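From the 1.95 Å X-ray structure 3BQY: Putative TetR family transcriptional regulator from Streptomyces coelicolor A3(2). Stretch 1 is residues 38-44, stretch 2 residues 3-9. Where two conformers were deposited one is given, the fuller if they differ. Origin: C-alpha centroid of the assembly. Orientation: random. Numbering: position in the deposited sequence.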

# COMPACT_ATOMS: atom_id res chain seq x y z
N ALA A 38 -2.05 -13.48 -30.82
CA ALA A 38 -1.72 -14.76 -30.20
C ALA A 38 -1.85 -14.71 -28.68
O ALA A 38 -2.44 -15.61 -28.08
CB ALA A 38 -0.33 -15.20 -30.59
N LEU A 39 -1.32 -13.65 -28.07
CA LEU A 39 -1.33 -13.51 -26.61
C LEU A 39 -2.72 -13.40 -26.05
O LEU A 39 -2.98 -13.86 -24.94
CB LEU A 39 -0.56 -12.26 -26.19
CG LEU A 39 0.94 -12.29 -26.41
CD1 LEU A 39 1.45 -10.97 -25.90
CD2 LEU A 39 1.52 -13.42 -25.60
N TYR A 40 -3.59 -12.75 -26.81
CA TYR A 40 -4.97 -12.55 -26.41
C TYR A 40 -5.79 -13.85 -26.40
O TYR A 40 -6.89 -13.88 -25.83
CB TYR A 40 -5.63 -11.48 -27.29
CG TYR A 40 -5.21 -10.09 -26.90
CD1 TYR A 40 -5.60 -9.53 -25.68
CD2 TYR A 40 -4.42 -9.33 -27.75
CE1 TYR A 40 -5.22 -8.23 -25.34
CE2 TYR A 40 -4.02 -8.04 -27.41
CZ TYR A 40 -4.42 -7.50 -26.21
OH TYR A 40 -4.03 -6.23 -25.88
N ARG A 41 -5.27 -14.89 -27.05
CA ARG A 41 -5.86 -16.23 -26.95
C ARG A 41 -5.55 -16.89 -25.60
O ARG A 41 -6.34 -17.71 -25.12
CB ARG A 41 -5.43 -17.11 -28.12
CG ARG A 41 -6.11 -16.72 -29.43
CD ARG A 41 -5.91 -17.77 -30.54
NE ARG A 41 -4.57 -17.71 -31.13
CZ ARG A 41 -4.27 -17.08 -32.27
NH1 ARG A 41 -5.22 -16.46 -32.97
NH2 ARG A 41 -3.02 -17.09 -32.73
N TYR A 42 -4.43 -16.53 -24.99
CA TYR A 42 -4.03 -17.04 -23.67
C TYR A 42 -4.51 -16.17 -22.52
O TYR A 42 -4.83 -16.68 -21.45
CB TYR A 42 -2.51 -17.28 -23.61
CG TYR A 42 -2.09 -18.34 -24.59
CD1 TYR A 42 -2.20 -19.71 -24.26
CD2 TYR A 42 -1.64 -18.01 -25.87
CE1 TYR A 42 -1.84 -20.71 -25.18
CE2 TYR A 42 -1.28 -18.99 -26.79
CZ TYR A 42 -1.39 -20.34 -26.44
OH TYR A 42 -1.03 -21.31 -27.36
N PHE A 43 -4.55 -14.86 -22.75
CA PHE A 43 -5.00 -13.91 -21.75
C PHE A 43 -5.97 -12.95 -22.41
O PHE A 43 -5.56 -12.16 -23.25
CB PHE A 43 -3.81 -13.13 -21.17
CG PHE A 43 -2.78 -14.01 -20.54
CD1 PHE A 43 -2.97 -14.48 -19.25
CD2 PHE A 43 -1.66 -14.40 -21.25
CE1 PHE A 43 -2.02 -15.33 -18.66
CE2 PHE A 43 -0.71 -15.23 -20.67
CZ PHE A 43 -0.89 -15.69 -19.37
N ALA A 44 -7.23 -12.99 -22.00
CA ALA A 44 -8.27 -12.17 -22.63
C ALA A 44 -7.97 -10.67 -22.53
O ALA A 44 -8.35 -9.89 -23.41
CB ALA A 44 -9.64 -12.48 -22.03
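Stretch 2 3-9: DRARTVQ

The first turns of an N-terminal helix pack against a weakly bonded helical segment in a small mixed contact, in which an arginine side chain holds the Tyr42 carbonyl beside a modest apolar patch. Stretch 1 is weakly helical over about 38-42, with Phe43 N bonded to Leu39 O at 2.9 Å. Stretch 2 is helical from Arg4 to Gln9 and continues beyond it; Asp3 O accepts from both Thr7 N (3.0 Å) and Thr7 OG1 (2.7 Å). The nearest CA pairs come in reverse order, Arg4 with Tyr42 (CA to CA 6.2 Å) and Thr7 with Leu39 (CA to CA 8.1 Å), although the segments cross rather than run antiparallel.

The main polar link comes from Arg4, whose extended side chain (chi2 and chi3 both t) brings NE to 2.8 Å from Tyr42 O in a nearly straight hydrogen bond; NH1 adds a weak one to the same oxygen at 3.4 Å. On its way there the chain passes the Tyr42 ring, with Arg4 CG 3.8 Å from Tyr42 CD1. The other end of that ring reaches Asp3, where Tyr42 OH and Asp3 OD1 lie only 2.4 Å apart.

Apolar packing centres on Phe43, buried with chi1 in m: its CE2 lies 3.5 Å from Thr7 CG2, and its CZ 3.9 Å from Val8 CG2. Leu39 CD2 also meets Thr7 CG2, at 3.8 Å, so this methyl contacts both residues.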

# COMPACT_ATOMS: atom_id res chain seq x y z
N ASP A 3 2.95 -22.62 -22.17
CA ASP A 3 2.64 -21.50 -23.12
C ASP A 3 2.12 -20.31 -22.34
O ASP A 3 2.64 -19.20 -22.48
CB ASP A 3 1.63 -21.94 -24.18
CG ASP A 3 2.07 -21.57 -25.61
OD1 ASP A 3 1.20 -21.52 -26.49
OD2 ASP A 3 3.28 -21.35 -25.86
N ARG A 4 1.08 -20.52 -21.52
CA ARG A 4 0.68 -19.51 -20.55
C ARG A 4 1.84 -19.27 -19.59
O ARG A 4 2.18 -18.11 -19.31
CB ARG A 4 -0.59 -19.89 -19.79
CG ARG A 4 -1.87 -19.40 -20.45
CD ARG A 4 -3.02 -19.25 -19.46
NE ARG A 4 -4.29 -19.04 -20.14
CZ ARG A 4 -5.19 -20.00 -20.37
NH1 ARG A 4 -6.32 -19.71 -21.01
NH2 ARG A 4 -4.98 -21.24 -19.95
N ALA A 5 2.47 -20.35 -19.13
CA ALA A 5 3.58 -20.29 -18.17
C ALA A 5 4.80 -19.55 -18.72
O ALA A 5 5.43 -18.75 -18.00
CB ALA A 5 3.97 -21.70 -17.72
N ARG A 6 5.12 -19.82 -19.99
CA ARG A 6 6.25 -19.21 -20.68
C ARG A 6 5.99 -17.73 -20.94
O ARG A 6 6.91 -16.90 -20.87
CB ARG A 6 6.53 -19.94 -21.99
CG ARG A 6 6.88 -21.41 -21.80
CD ARG A 6 7.16 -22.10 -23.13
NE ARG A 6 7.53 -23.50 -22.93
CZ ARG A 6 7.66 -24.40 -23.91
NH1 ARG A 6 7.45 -24.06 -25.18
NH2 ARG A 6 8.01 -25.64 -23.61
N THR A 7 4.73 -17.41 -21.26
CA THR A 7 4.29 -16.03 -21.42
C THR A 7 4.43 -15.27 -20.11
O THR A 7 4.92 -14.14 -20.11
CB THR A 7 2.86 -15.96 -21.94
OG1 THR A 7 2.82 -16.61 -23.21
CG2 THR A 7 2.40 -14.53 -22.12
N VAL A 8 4.01 -15.88 -19.00
CA VAL A 8 4.15 -15.24 -17.69
C VAL A 8 5.63 -14.99 -17.35
O VAL A 8 5.99 -13.92 -16.85
CB VAL A 8 3.48 -16.07 -16.56
CG1 VAL A 8 3.85 -15.48 -15.17
CG2 VAL A 8 1.95 -16.08 -16.75
N GLN A 9 6.49 -15.95 -17.65
CA GLN A 9 7.92 -15.80 -17.37
C GLN A 9 8.53 -14.68 -18.20
O GLN A 9 9.29 -13.87 -17.69
CB GLN A 9 8.67 -17.11 -17.61
CG GLN A 9 10.11 -17.08 -17.11
CD GLN A 9 10.22 -16.66 -15.63
OE1 GLN A 9 9.79 -17.38 -14.74
NE2 GLN A 9 10.78 -15.47 -15.39